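Side-chain contacts in malonyl CoA-acyl carrier protein transacylase (Staphylococcus aureus, PDB 3IM9), which transfers the malonyl group from malonyl-CoA to the holo acyl carrier protein, supplying malonyl-ACP for fatty acid biosynthesis: residues His96-Gly99 and Glu100-Ser103; Pro17-Gly20 and Ala21-Val24; Gly204-Ser208 and Ser209-Val213; Lys250-Met253 and Val254-Leu257. All coordinates share one frame; numbering follows the deposited sequence.

Contact 1: His96-Gly99 and Glu100-Ser103. With CA (calcium ion), chain B.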
loop_
_atom_site.group_PDB
_atom_site.type_symbol
_atom_site.label_atom_id
_atom_site.label_comp_id
_atom_site.label_asym_id
_atom_site.label_seq_id
_atom_site.Cartn_x
_atom_site.Cartn_y
_atom_site.Cartn_z
ATOM N N HIS A 96 -2.114 -1.189 1.062
ATOM C CA HIS A 96 -1.316 -0.169 1.791
ATOM C C HIS A 96 -0.653 0.794 0.829
ATOM O O HIS A 96 0.266 0.382 0.100
ATOM C CB HIS A 96 -0.290 -0.887 2.656
ATOM C CG HIS A 96 0.306 -0.015 3.722
ATOM N ND1 HIS A 96 1.298 0.920 3.421
ATOM C CD2 HIS A 96 0.190 -0.053 5.068
ATOM C CE1 HIS A 96 1.658 1.536 4.547
ATOM N NE2 HIS A 96 1.035 0.935 5.569
ATOM N N SER A 97 -1.183 2.028 0.773
ATOM C CA SER A 97 -0.609 3.110 -0.037
ATOM C C SER A 97 -0.686 2.718 -1.523
ATOM O O SER A 97 -1.780 2.751 -2.108
ATOM C CB SER A 97 0.767 3.521 0.422
ATOM O OG SER A 97 1.204 4.641 -0.340
ATOM N N LEU A 98 0.415 2.313 -2.169
ATOM C CA LEU A 98 0.318 1.773 -3.531
ATOM C C LEU A 98 -0.742 0.632 -3.576
ATOM O O LEU A 98 -1.465 0.469 -4.579
ATOM C CB LEU A 98 1.734 1.286 -3.920
ATOM C CG LEU A 98 1.842 0.613 -5.315
ATOM C CD1 LEU A 98 1.361 -0.889 -5.328
ATOM C CD2 LEU A 98 1.205 1.456 -6.437
ATOM N N GLY A 99 -0.719 -0.223 -2.573
ATOM C CA GLY A 99 -1.613 -1.373 -2.559
ATOM C C GLY A 99 -3.085 -1.036 -2.780
ATOM O O GLY A 99 -3.841 -1.903 -3.221
ATOM N N GLU A 100 -3.490 0.211 -2.437
ATOM C CA GLU A 100 -4.890 0.569 -2.647
ATOM C C GLU A 100 -5.205 0.493 -4.130
ATOM O O GLU A 100 -6.368 0.225 -4.474
ATOM C CB GLU A 100 -5.124 1.981 -2.074
ATOM C CG GLU A 100 -6.657 2.394 -2.039
ATOM C CD GLU A 100 -6.929 3.373 -0.959
ATOM O OE1 GLU A 100 -6.405 3.204 0.162
ATOM O OE2 GLU A 100 -7.710 4.317 -1.247
ATOM N N TYR A 101 -4.229 0.760 -5.003
ATOM C CA TYR A 101 -4.465 0.646 -6.481
ATOM C C TYR A 101 -4.703 -0.796 -6.859
ATOM O O TYR A 101 -5.487 -1.068 -7.795
ATOM C CB TYR A 101 -3.362 1.327 -7.243
ATOM C CG TYR A 101 -3.432 2.804 -7.072
ATOM C CD1 TYR A 101 -2.744 3.476 -6.034
ATOM C CD2 TYR A 101 -4.186 3.573 -7.977
ATOM C CE1 TYR A 101 -2.827 4.872 -5.837
ATOM C CE2 TYR A 101 -4.309 4.964 -7.797
ATOM C CZ TYR A 101 -3.640 5.576 -6.746
ATOM O OH TYR A 101 -3.797 6.951 -6.612
ATOM N N SER A 102 -4.028 -1.754 -6.247
ATOM C CA SER A 102 -4.317 -3.131 -6.505
ATOM C C SER A 102 -5.754 -3.438 -6.077
ATOM O O SER A 102 -6.426 -4.214 -6.748
ATOM C CB SER A 102 -3.330 -3.983 -5.714
ATOM O OG SER A 102 -2.001 -3.707 -6.213
ATOM N N SER A 103 -6.200 -2.844 -4.976
ATOM C CA SER A 103 -7.628 -3.027 -4.561
ATOM C C SER A 103 -8.533 -2.462 -5.665
ATOM O O SER A 103 -9.639 -3.050 -5.896
ATOM C CB SER A 103 -7.845 -2.294 -3.219
ATOM O OG SER A 103 -7.291 -2.983 -2.146
HETATM CA CA CA B . -2.818 8.024 -4.352
#
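The ring of Tyr101 passes edge-on beside the carbonyl of Leu98 on its way to a calcium ion. Tyr101 CB lies 3.4 Å from Leu98 O, the carbonyl that also accepts the backbone bond from Tyr101 N. That bond is bent, with an N-H...O angle of 142° and the donor well above the carbonyl plane. CG and CD1 pass the same oxygen, which sits at the ring edge near its plane; Tyr101 CD1 is 3.6 Å from Leu98 O and more loosely meets Leu98 CD2. With CG beside the backbone N (chi1 -70°), the ring is carried past this carbonyl to the metal. The calcium, also in the ring plane, is 3.5 Å from Tyr101 CE1 and is bound by Tyr101 OH at 2.7 Å; the ion is shared with helix 246-256. Val119 and Arg122 of helix 112-128 pack on Tyr101. At the start of the helix, Glu100 N bonds to Ser97 O at 3.1 Å, and Ser103 N to Gly99 O. Ser97, the probable nucleophile, takes the second position (i+1) of the type II' turn from His96 to Gly99, with positive phi (64°). This strained strand-turn-helix is consistent with the nucleophile elbow of a GxSxG acyltransferase.

Contact 2: Pro17-Gly20 and Ala21-Val24. With SO4 (sulfate ion), chain D.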
loop_
_atom_site.group_PDB
_atom_site.type_symbol
_atom_site.label_atom_id
_atom_site.label_comp_id
_atom_site.label_asym_id
_atom_site.label_seq_id
_atom_site.Cartn_x
_atom_site.Cartn_y
_atom_site.Cartn_z
ATOM N N PRO A 17 -0.079 -5.401 -0.488
ATOM C CA PRO A 17 1.037 -4.626 0.076
ATOM C C PRO A 17 1.505 -3.542 -0.887
ATOM O O PRO A 17 1.202 -3.529 -2.086
ATOM C CB PRO A 17 2.109 -5.683 0.254
ATOM C CG PRO A 17 1.877 -6.639 -0.910
ATOM C CD PRO A 17 0.303 -6.756 -0.976
ATOM N N GLY A 18 2.263 -2.639 -0.299
ATOM C CA GLY A 18 2.882 -1.496 -1.006
ATOM C C GLY A 18 4.400 -1.488 -0.889
ATOM O O GLY A 18 5.046 -2.536 -0.571
ATOM N N GLN A 19 4.917 -0.285 -1.109
ATOM C CA GLN A 19 6.419 -0.063 -1.047
ATOM C C GLN A 19 6.988 -0.696 0.185
ATOM O O GLN A 19 6.464 -0.503 1.336
ATOM C CB GLN A 19 6.625 1.451 -1.064
ATOM C CG GLN A 19 8.103 1.828 -1.223
ATOM C CD GLN A 19 8.537 1.749 -2.649
ATOM O OE1 GLN A 19 7.815 2.130 -3.571
ATOM N NE2 GLN A 19 9.810 1.260 -2.853
ATOM N N GLY A 20 8.079 -1.414 -0.017
ATOM C CA GLY A 20 8.707 -2.158 1.105
ATOM C C GLY A 20 8.520 -3.650 1.030
ATOM O O GLY A 20 9.380 -4.391 1.557
ATOM N N ALA A 21 7.506 -4.107 0.279
ATOM C CA ALA A 21 7.328 -5.527 0.106
ATOM C C ALA A 21 8.000 -6.143 -1.154
ATOM O O ALA A 21 8.074 -7.355 -1.298
ATOM C CB ALA A 21 5.816 -5.846 0.085
ATOM N N GLN A 22 8.559 -5.295 -2.020
ATOM C CA GLN A 22 9.153 -5.786 -3.276
ATOM C C GLN A 22 10.378 -6.682 -2.973
ATOM O O GLN A 22 11.045 -6.503 -1.912
ATOM C CB GLN A 22 9.556 -4.598 -4.173
ATOM C CG GLN A 22 10.751 -3.719 -3.679
ATOM C CD GLN A 22 10.394 -2.730 -2.627
ATOM O OE1 GLN A 22 9.262 -2.561 -2.174
ATOM N NE2 GLN A 22 11.460 -2.054 -2.182
ATOM N N LYS A 23 10.759 -7.472 -3.961
ATOM C CA LYS A 23 11.989 -8.258 -3.891
ATOM C C LYS A 23 12.403 -8.609 -5.271
ATOM O O LYS A 23 11.507 -8.917 -6.089
ATOM C CB LYS A 23 11.825 -9.533 -3.047
ATOM C CG LYS A 23 10.731 -10.476 -3.491
ATOM C CD LYS A 23 10.812 -11.712 -2.483
ATOM C CE LYS A 23 10.193 -12.980 -3.074
ATOM N NZ LYS A 23 10.829 -13.382 -4.412
ATOM N N VAL A 24 13.729 -8.558 -5.539
ATOM C CA VAL A 24 14.209 -9.009 -6.816
ATOM C C VAL A 24 13.849 -10.479 -6.991
ATOM O O VAL A 24 14.010 -11.336 -6.098
ATOM C CB VAL A 24 15.706 -8.795 -7.010
ATOM C CG1 VAL A 24 16.078 -9.269 -8.441
ATOM C CG2 VAL A 24 16.030 -7.326 -6.747
HETATM S S SO4 D . 3.678 -2.094 3.058
HETATM O O1 SO4 D . 2.529 -2.746 2.413
HETATM O O2 SO4 D . 5.022 -2.901 2.859
HETATM O O3 SO4 D . 3.690 -0.799 2.396
HETATM O O4 SO4 D . 3.400 -2.000 4.632
HETATM O O HOH W 1 11.315 0.445 -0.505
HETATM O O HOH W 2 11.965 -5.152 0.649
#
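Gln22 folds back over the turn to place OE1 2.7 Å from Gly20 N. The N-H comes to this oxygen in the carbonyl plane and on a lone pair, at an N-H...O angle of 145°. Two bends in the glutamine chain make the return possible: CG sits between the backbone N and carbonyl carbon (chi1 69°), and a second bend at chi2 then turns the amide toward Gly20. Beside this bond, Ala21 N donates to Gly18 O at 3.0 Å, closing the type II turn from Gly18 to Ala21. Ala21 CB also packs against Pro17 CB at 3.7 Å, an apolar touch on the side of the turn away from the glutamines.

Around this inner layer, the Gln19 and Gln22 amides have their planes 58° apart, and each NE2 donates to one water, 2.9 Å from Gln19 NE2. The nitrogens, both donors, are thus joined through an acceptor. A second water donates to Gly20 O and Gln22 O, linking the two carbonyls. Farther out, Thr67 and Thr70 hold the Gln19 amide by hydrogen bonds to OE1 and NE2, so the first turn of helix 67-84 positions the glutamine that shares the water. At the other end of the turn, Gly18 N donates almost straight to O1 of a sulfate, probably from the crystallisation liquor, at 2.7 Å. Gly20, with its positive phi, takes the third position usual for glycine in a type II turn. Following strand 11-16, the Gly-Gln-Gly loop lies beside the Ser97 turn, consistent with the loop that in FabD enzymes contributes a backbone N-H, here probably that of Gln19, to the oxyanion hole.

Contact 3: Gly204-Ser208 and Ser209-Val213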
loop_
_atom_site.group_PDB
_atom_site.type_symbol
_atom_site.label_atom_id
_atom_site.label_comp_id
_atom_site.label_asym_id
_atom_site.label_seq_id
_atom_site.Cartn_x
_atom_site.Cartn_y
_atom_site.Cartn_z
ATOM N N GLY A 204 11.233 11.056 -0.487
ATOM C CA GLY A 204 10.626 12.291 -0.059
ATOM C C GLY A 204 9.739 12.057 1.176
ATOM O O GLY A 204 9.713 10.950 1.725
ATOM N N PRO A 205 8.948 13.067 1.565
ATOM C CA PRO A 205 8.190 13.097 2.790
ATOM C C PRO A 205 6.785 12.578 2.445
ATOM O O PRO A 205 5.777 13.240 2.589
ATOM C CB PRO A 205 8.236 14.601 3.191
ATOM C CG PRO A 205 8.135 15.279 1.797
ATOM C CD PRO A 205 8.977 14.411 0.897
ATOM N N PHE A 206 6.738 11.291 2.089
ATOM C CA PHE A 206 5.465 10.710 1.603
ATOM C C PHE A 206 4.413 10.632 2.699
ATOM O O PHE A 206 4.717 10.467 3.909
ATOM C CB PHE A 206 5.680 9.327 0.952
ATOM C CG PHE A 206 6.756 9.331 -0.138
ATOM C CD1 PHE A 206 6.925 10.451 -0.978
ATOM C CD2 PHE A 206 7.577 8.213 -0.274
ATOM C CE1 PHE A 206 7.969 10.458 -1.983
ATOM C CE2 PHE A 206 8.552 8.194 -1.300
ATOM C CZ PHE A 206 8.743 9.336 -2.105
ATOM N N HIS A 207 3.161 10.765 2.292
ATOM C CA HIS A 207 2.001 10.717 3.215
ATOM C C HIS A 207 2.099 11.763 4.331
ATOM O O HIS A 207 1.537 11.598 5.409
ATOM C CB HIS A 207 1.774 9.285 3.797
ATOM C CG HIS A 207 1.367 8.354 2.737
ATOM N ND1 HIS A 207 0.130 8.475 2.096
ATOM C CD2 HIS A 207 2.049 7.379 2.114
ATOM C CE1 HIS A 207 0.055 7.496 1.185
ATOM N NE2 HIS A 207 1.209 6.850 1.160
ATOM N N SER A 208 2.769 12.861 4.031
ATOM C CA SER A 208 2.729 14.073 4.908
ATOM C C SER A 208 2.074 15.195 4.093
ATOM O O SER A 208 1.943 15.165 2.823
ATOM C CB SER A 208 4.153 14.461 5.316
ATOM O OG SER A 208 4.775 15.247 4.256
ATOM N N SER A 209 1.640 16.220 4.810
ATOM C CA SER A 209 1.003 17.414 4.183
ATOM C C SER A 209 1.926 18.110 3.139
ATOM O O SER A 209 1.424 18.785 2.206
ATOM C CB SER A 209 0.570 18.382 5.312
ATOM O OG SER A 209 1.728 18.802 6.022
ATOM N N LEU A 210 3.260 17.864 3.213
ATOM C CA LEU A 210 4.142 18.396 2.188
ATOM C C LEU A 210 3.837 17.859 0.778
ATOM O O LEU A 210 4.130 18.550 -0.189
ATOM C CB LEU A 210 5.610 18.115 2.525
ATOM C CG LEU A 210 6.125 18.757 3.886
ATOM C CD1 LEU A 210 7.493 18.272 4.175
ATOM C CD2 LEU A 210 6.091 20.287 3.643
ATOM N N MET A 211 3.199 16.659 0.682
ATOM C CA MET A 211 2.954 16.087 -0.643
ATOM C C MET A 211 1.801 16.801 -1.380
ATOM O O MET A 211 1.499 16.449 -2.514
ATOM C CB MET A 211 2.662 14.600 -0.508
ATOM C CG MET A 211 3.893 13.794 0.084
ATOM S SD MET A 211 5.428 14.089 -0.836
ATOM C CE MET A 211 5.000 13.359 -2.506
ATOM N N LYS A 212 1.194 17.815 -0.732
ATOM C CA LYS A 212 0.220 18.623 -1.522
ATOM C C LYS A 212 0.840 19.214 -2.762
ATOM O O LYS A 212 0.116 19.523 -3.743
ATOM C CB LYS A 212 -0.345 19.713 -0.619
ATOM C CG LYS A 212 -1.330 19.103 0.309
ATOM C CD LYS A 212 -1.757 20.149 1.381
ATOM C CE LYS A 212 -2.659 19.540 2.523
ATOM N NZ LYS A 212 -3.075 20.555 3.595
ATOM N N VAL A 213 2.166 19.327 -2.838
ATOM C CA VAL A 213 2.855 19.894 -4.020
ATOM C C VAL A 213 2.568 19.114 -5.297
ATOM O O VAL A 213 2.762 19.699 -6.395
ATOM C CB VAL A 213 4.399 20.083 -3.848
ATOM C CG1 VAL A 213 4.670 21.106 -2.760
ATOM C CG2 VAL A 213 5.102 18.747 -3.644
#
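Met211 lies obliquely across Pro205 and Phe206, its thioether at the edge of the phenyl ring and not over a face. Met211 SD is 5.3 Å from the centroid of the Phe206 ring and 85° off the normal, a Met-aromatic contact, while Met211 CE touches Phe206 CD1 at 3.8 Å. Bends at chi2 (-53°) and chi3 (-65°) curl the methionine back along the preceding loop, bringing its CG 3.2 Å from Pro205 O. One face of the Phe206 ring carries Gly204 O over its centre, so carbonyl and sulfur meet the ring from different directions. Leu210 approaches the proline at about a right angle, its CB 3.9 Å from Pro205 CG.

Between these apolar groups, Ser208 OG donates to Pro205 O at 2.8 Å and accepts the N-H of Leu210 at 3.2 Å. The hydroxyl thus ties the type II turn from Pro205 to Ser208 to the 3-10 segment that follows. Ser208 O receives Met211 N at 2.9 Å, in a nearly straight bond whose donor stands above the carbonyl plane. His207 projects away from this packing: NE2 bonds to Ser97 OG, and ND1 to Ser259 O. The turn therefore presents the probable catalytic histidine to the nucleophile, the Ser-His pairing of the FabD acyltransferase active site.

Contact 4: Lys250-Met253 and Val254-Leu257. With CA (calcium ion), chain B.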
loop_
_atom_site.group_PDB
_atom_site.type_symbol
_atom_site.label_atom_id
_atom_site.label_comp_id
_atom_site.label_asym_id
_atom_site.label_seq_id
_atom_site.Cartn_x
_atom_site.Cartn_y
_atom_site.Cartn_z
ATOM N N LYS A 250 -12.077 8.231 -6.249
ATOM C CA LYS A 250 -11.088 8.994 -7.017
ATOM C C LYS A 250 -10.594 10.196 -6.178
ATOM O O LYS A 250 -9.377 10.479 -6.055
ATOM C CB LYS A 250 -11.699 9.439 -8.356
ATOM C CG LYS A 250 -10.752 10.299 -9.244
ATOM C CD LYS A 250 -11.455 10.661 -10.624
ATOM C CE LYS A 250 -10.571 11.620 -11.459
ATOM N NZ LYS A 250 -11.342 12.276 -12.575
ATOM N N SER A 251 -11.517 10.918 -5.542
ATOM C CA SER A 251 -11.116 12.076 -4.745
ATOM C C SER A 251 -10.221 11.626 -3.580
ATOM O O SER A 251 -9.209 12.267 -3.243
ATOM C CB SER A 251 -12.404 12.672 -4.113
ATOM O OG SER A 251 -12.023 13.734 -3.280
ATOM N N ASN A 252 -10.528 10.471 -3.016
ATOM C CA ASN A 252 -9.727 9.929 -1.900
ATOM C C ASN A 252 -8.366 9.409 -2.358
ATOM O O ASN A 252 -7.466 9.352 -1.499
ATOM C CB ASN A 252 -10.525 8.827 -1.217
ATOM C CG ASN A 252 -11.561 9.419 -0.251
ATOM O OD1 ASN A 252 -11.447 10.590 0.154
ATOM N ND2 ASN A 252 -12.513 8.629 0.122
ATOM N N MET A 253 -8.205 9.113 -3.641
ATOM C CA MET A 253 -6.866 8.761 -4.077
ATOM C C MET A 253 -5.994 9.988 -4.164
ATOM O O MET A 253 -4.724 9.844 -4.005
ATOM C CB MET A 253 -6.926 8.121 -5.504
ATOM C CG MET A 253 -7.711 6.708 -5.506
ATOM S SD MET A 253 -7.554 5.686 -4.064
ATOM C CE MET A 253 -5.744 5.260 -4.080
ATOM N N VAL A 254 -6.562 11.155 -4.535
ATOM C CA VAL A 254 -5.735 12.323 -4.504
ATOM C C VAL A 254 -5.402 12.700 -3.002
ATOM O O VAL A 254 -4.207 12.970 -2.675
ATOM C CB VAL A 254 -6.476 13.539 -5.180
ATOM C CG1 VAL A 254 -5.530 14.719 -5.161
ATOM C CG2 VAL A 254 -6.791 13.108 -6.612
ATOM N N LYS A 255 -6.405 12.627 -2.125
ATOM C CA LYS A 255 -6.137 12.966 -0.670
ATOM C C LYS A 255 -5.136 11.997 -0.052
ATOM O O LYS A 255 -4.373 12.376 0.811
ATOM C CB LYS A 255 -7.409 12.892 0.152
ATOM C CG LYS A 255 -8.424 13.912 -0.349
ATOM C CD LYS A 255 -9.676 13.867 0.531
ATOM C CE LYS A 255 -10.607 15.047 0.045
ATOM N NZ LYS A 255 -11.890 15.086 0.858
ATOM N N GLN A 256 -5.127 10.762 -0.568
ATOM C CA GLN A 256 -4.259 9.706 -0.022
ATOM C C GLN A 256 -2.780 10.168 -0.075
ATOM O O GLN A 256 -1.990 9.835 0.833
ATOM C CB GLN A 256 -4.416 8.436 -0.852
ATOM C CG GLN A 256 -3.780 7.194 -0.167
ATOM C CD GLN A 256 -3.243 6.198 -1.199
ATOM O OE1 GLN A 256 -2.629 6.577 -2.194
ATOM N NE2 GLN A 256 -3.482 4.939 -0.961
ATOM N N LEU A 257 -2.436 10.951 -1.071
ATOM C CA LEU A 257 -1.030 11.395 -1.272
ATOM C C LEU A 257 -0.515 12.121 -0.054
ATOM O O LEU A 257 0.713 11.985 0.203
ATOM C CB LEU A 257 -0.884 12.286 -2.510
ATOM C CG LEU A 257 -1.300 11.602 -3.856
ATOM C CD1 LEU A 257 -1.329 12.664 -4.926
ATOM C CD2 LEU A 257 -0.257 10.497 -4.222
HETATM CA CA CA B . -2.818 8.024 -4.352
HETATM O O HOH W 3 -13.086 12.569 -1.045
#
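Val254 N bonds to Lys250 O at 3.3 Å, and the valine's CG2 rests against the same carbonyl oxygen. Its side chain faces helix 215-222, where Ser219 and Ile222 cover it.

At Lys255 the backbone bond, N to Ser251 O at 3.0 Å, is nearly straight and lies in the carbonyl plane. The lysine chain runs out extended from CG, which passes Ser251 O; CD then comes 3.7 Å from Asn252 OD1 as the two side chains cross, and CE meets Ser251 OG. Beyond, one water gathers the polar ends. It donates to Asn252 OD1 at 2.8 Å, pairs with Ser251 OG, and is only weakly reached by Lys255 NZ. Asn252 ND2 turns to Gln236 OE1, so the two ends of this amide have different partners.

The next residue brings helix 246-256 to the calcium site. Gln256 N bonds to Asn252 O, with the donor above the carbonyl plane, and CG swings to the side opposite the backbone N (chi1 -167°). The chain runs alongside Met253, pointing the same way, and Met253 CE lies 3.9 Å from Gln256 OE1 and from Gln256 NE2. Gln256 OE1 binds calcium at 2.6 Å and Met253 O binds it at 2.7 Å, a backbone and a side-chain ligand three residues apart. Gln256 OE1 also accepts from Arg122 NH2, while NE2 donates to Ser97 O, which fixes the rotation of the amide beside the probable nucleophile.

Leu257 continues past the metal, its CD2 lying 3.6 Å from the ion and its side chain packing on Phe218.

All four contacts are local and follow one another along the chain, none nesting or crossing. Contact 2 comes first, turning the chain after strand 11-16; contact 1 makes the bend from the neighbouring parallel strand 92-95 into helix 99-106, and Leu98 packs there on Pro17 and Gly18. Contact 3 lies in the loop between strand 196-199 and helix 215-222, joined to contact 1 through the Ser97-His207 hydrogen bond. Contact 4, on helix 246-256, touches both: it shares the calcium with contact 1, and Leu257 O meets Met211 of contact 3. Contact 2 remains about 9 Å from contact 4 at the nearest atoms.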